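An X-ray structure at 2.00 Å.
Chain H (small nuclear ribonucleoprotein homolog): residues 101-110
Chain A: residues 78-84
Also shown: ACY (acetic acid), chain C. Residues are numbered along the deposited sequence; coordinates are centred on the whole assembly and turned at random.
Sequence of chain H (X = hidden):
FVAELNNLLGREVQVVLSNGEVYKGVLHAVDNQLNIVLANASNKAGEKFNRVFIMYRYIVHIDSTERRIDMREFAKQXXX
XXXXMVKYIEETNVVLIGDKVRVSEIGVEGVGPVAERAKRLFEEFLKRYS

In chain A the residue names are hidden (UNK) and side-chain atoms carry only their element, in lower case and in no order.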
# COMPACT_ATOMS: atom_id res chain seq x y z
N VAL H 101 -35.34 26.78 -26.69
CA VAL H 101 -34.10 26.05 -26.94
C VAL H 101 -32.95 26.94 -26.44
O VAL H 101 -32.93 28.15 -26.66
CB VAL H 101 -33.93 25.67 -28.46
CG1 VAL H 101 -32.52 25.05 -28.73
CG2 VAL H 101 -34.97 24.64 -28.82
N ARG H 102 -32.03 26.33 -25.71
CA ARG H 102 -30.91 27.06 -25.09
C ARG H 102 -29.68 26.22 -25.30
O ARG H 102 -29.73 25.03 -25.14
CB ARG H 102 -31.22 27.24 -23.59
CG ARG H 102 -30.06 27.76 -22.75
CD ARG H 102 -30.53 27.89 -21.29
NE ARG H 102 -29.51 28.57 -20.50
CZ ARG H 102 -28.43 27.96 -19.99
NH1 ARG H 102 -28.23 26.64 -20.17
NH2 ARG H 102 -27.55 28.67 -19.29
N VAL H 103 -28.58 26.83 -25.70
CA VAL H 103 -27.34 26.13 -25.97
C VAL H 103 -26.16 26.79 -25.20
O VAL H 103 -25.92 27.98 -25.35
CB VAL H 103 -26.94 26.18 -27.50
CG1 VAL H 103 -25.81 25.22 -27.73
CG2 VAL H 103 -28.16 25.85 -28.44
N SER H 104 -25.44 25.99 -24.42
CA SER H 104 -24.29 26.44 -23.64
C SER H 104 -23.11 25.73 -24.30
O SER H 104 -23.32 24.92 -25.22
CB SER H 104 -24.43 25.97 -22.18
OG SER H 104 -24.21 24.55 -22.11
N GLU H 105 -21.88 26.00 -23.83
CA GLU H 105 -20.73 25.36 -24.43
C GLU H 105 -20.69 23.87 -24.17
O GLU H 105 -19.87 23.17 -24.76
CB GLU H 105 -19.38 26.02 -24.02
CG GLU H 105 -19.12 26.14 -22.54
CD GLU H 105 -17.70 26.69 -22.19
OE1 GLU H 105 -17.17 27.57 -22.90
OE2 GLU H 105 -17.12 26.25 -21.16
N ILE H 106 -21.59 23.34 -23.35
CA ILE H 106 -21.57 21.89 -23.13
C ILE H 106 -22.87 21.16 -23.52
O ILE H 106 -23.07 19.97 -23.20
CB ILE H 106 -21.24 21.52 -21.66
CG1 ILE H 106 -22.43 21.86 -20.74
CG2 ILE H 106 -19.97 22.25 -21.22
CD1 ILE H 106 -22.09 21.63 -19.24
N GLY H 107 -23.79 21.85 -24.17
CA GLY H 107 -24.99 21.13 -24.57
C GLY H 107 -26.18 21.96 -24.96
O GLY H 107 -26.20 23.19 -24.82
N VAL H 108 -27.21 21.27 -25.43
CA VAL H 108 -28.42 21.90 -25.89
C VAL H 108 -29.56 21.47 -24.97
O VAL H 108 -29.71 20.30 -24.69
CB VAL H 108 -28.75 21.40 -27.34
CG1 VAL H 108 -30.17 21.75 -27.70
CG2 VAL H 108 -27.75 21.97 -28.36
N GLU H 109 -30.33 22.43 -24.48
CA GLU H 109 -31.49 22.11 -23.69
C GLU H 109 -32.69 22.42 -24.59
O GLU H 109 -32.66 23.39 -25.35
CB GLU H 109 -31.59 22.99 -22.43
CG GLU H 109 -30.76 22.51 -21.25
CD GLU H 109 -31.05 23.29 -19.95
OE1 GLU H 109 -30.97 24.55 -19.91
OE2 GLU H 109 -31.36 22.61 -18.95
N GLY H 110 -33.73 21.59 -24.51
CA GLY H 110 -34.94 21.81 -25.29
C GLY H 110 -35.31 20.51 -25.96
O GLY H 110 -34.48 19.64 -26.07
N UNK A 78 -25.37 24.03 -11.10
CA UNK A 78 -25.40 25.27 -11.87
C UNK A 78 -24.30 25.28 -12.94
O UNK A 78 -24.47 25.87 -14.02
c UNK A 78 -25.25 26.53 -10.93
N UNK A 79 -23.18 24.61 -12.62
CA UNK A 79 -22.04 24.53 -13.52
C UNK A 79 -22.38 23.74 -14.80
O UNK A 79 -21.80 23.99 -15.88
c UNK A 79 -19.07 24.97 -14.23
c UNK A 79 -20.85 23.90 -12.80
o UNK A 79 -18.46 24.98 -15.34
c UNK A 79 -19.64 23.67 -13.71
o UNK A 79 -19.21 25.99 -13.52
N UNK A 80 -23.29 22.79 -14.69
CA UNK A 80 -23.69 22.05 -15.85
C UNK A 80 -24.63 22.88 -16.73
O UNK A 80 -24.68 22.67 -17.94
c UNK A 80 -24.40 20.75 -15.44
c UNK A 80 -25.47 18.14 -14.43
c UNK A 80 -23.44 19.60 -15.06
c UNK A 80 -24.06 18.67 -14.02
n UNK A 80 -25.48 17.14 -15.57
N UNK A 81 -25.35 23.84 -16.14
CA UNK A 81 -26.31 24.66 -16.88
C UNK A 81 -25.65 25.98 -17.35
O UNK A 81 -25.98 26.53 -18.41
c UNK A 81 -28.62 22.77 -16.69
c UNK A 81 -27.52 24.94 -15.97
c UNK A 81 -28.15 23.62 -15.53
c UNK A 81 -28.51 25.88 -16.64
N UNK A 82 -24.66 26.47 -16.61
CA UNK A 82 -23.98 27.70 -16.97
C UNK A 82 -22.50 27.43 -16.94
O UNK A 82 -21.78 28.06 -16.17
c UNK A 82 -25.74 29.08 -15.76
c UNK A 82 -27.75 28.80 -14.45
c UNK A 82 -27.83 30.13 -16.47
c UNK A 82 -28.48 29.59 -15.35
c UNK A 82 -26.44 29.87 -16.66
c UNK A 82 -26.41 28.55 -14.66
c UNK A 82 -24.28 28.82 -15.96
N UNK A 83 -22.02 26.52 -17.79
CA UNK A 83 -20.58 26.21 -17.77
C UNK A 83 -19.64 27.42 -17.82
O UNK A 83 -19.81 28.30 -18.63
c UNK A 83 -20.41 25.28 -18.99
c UNK A 83 -21.60 25.71 -19.90
c UNK A 83 -22.70 25.83 -18.88
N UNK A 84 -18.64 27.44 -16.93
CA UNK A 84 -17.66 28.52 -16.89
C UNK A 84 -18.09 29.81 -16.19
O UNK A 84 -17.29 30.71 -15.95
C ACY C . -28.89 31.81 -20.09
O ACY C . -27.70 31.46 -19.62
OXT ACY C . -30.05 31.24 -19.83
CH3 ACY C . -28.83 33.00 -21.00
O HOH W 1 -25.95 23.56 -20.25

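Position 78 carries a single side-chain carbon, a CB with nothing beyond it, and no atom of chain H comes within contact range. One carbon alone defines Ala A78.

Position 79 has three carbons in a row, the third bearing two oxygens: a carboxylate on a two-carbon stem, hence glutamate. One carboxylate oxygen of Glu A79, OE1, accepts a hydrogen bond from the backbone N of position 84 at 2.9 Å, with an N-H...O angle of 167°, so the side chain braces its own chain after the helix. Its backbone O lies 4.1 Å from Ile H106 CD1.

At position 80 four carbons run unbranched to a terminal nitrogen, which identifies Lys A80. The amino end leads away from chain H; the closest approach is made by the backbone, with Lys A80 O 3.1 Å from Ile H106 CD1.

Position 81 shows four carbons, forked at the first, with one arm two carbons long. That beta-branched pattern is isoleucine. Ile A81 CG2 lies over one face of the Arg H102 guanidinium, 3.6 Å from NH1, while CD1 sits 3.6 Å from Glu H109 OE2.

Position 82 has one carbon followed by a ring of six carbons without a hydroxyl, so it is phenylalanine. Phe A82 is the first residue after the helix to leave helical phi/psi (-130/63). Its CA-to-CB bond points away from chain H, yet the ring end comes nearer, bringing CD2 to 3.1 Å from Arg H102 NH2.

Position 83 has three carbons closing a ring onto the backbone N, the signature of proline. Pro A83 CG lies 3.6 Å from both Ser H104 OG and Glu H105 CG, and its CB packs 3.8 Å from Ile H106 CG2.

Position 84 has no side-chain atoms: Gly A84. Its positive phi of 80° favours glycine, and an ideal CB would lie 3.9 Å from Glu H105 OE2.

The contact joins a strand and turn of chain H to the end of a helix. Arg H102 donates from NH1 and NH2 to Ile A81 O at 2.9 and 2.8 Å. Glu H109 OE1, 3.5 Å from Arg H102 NH1, supplies a salt bridge within chain H, and acetate, probably from crystallisation liquor, accepts at 2.8 Å from NE to OXT and NH2 to O. Water bridges Ser H104 OG (2.7 Å) and Lys A80 O (2.8 Å). Beside this polar anchor, Pro A83 packs against the type I turn from Ser H104 to Gly H107.

Chain A 78-84: AEKIFPG
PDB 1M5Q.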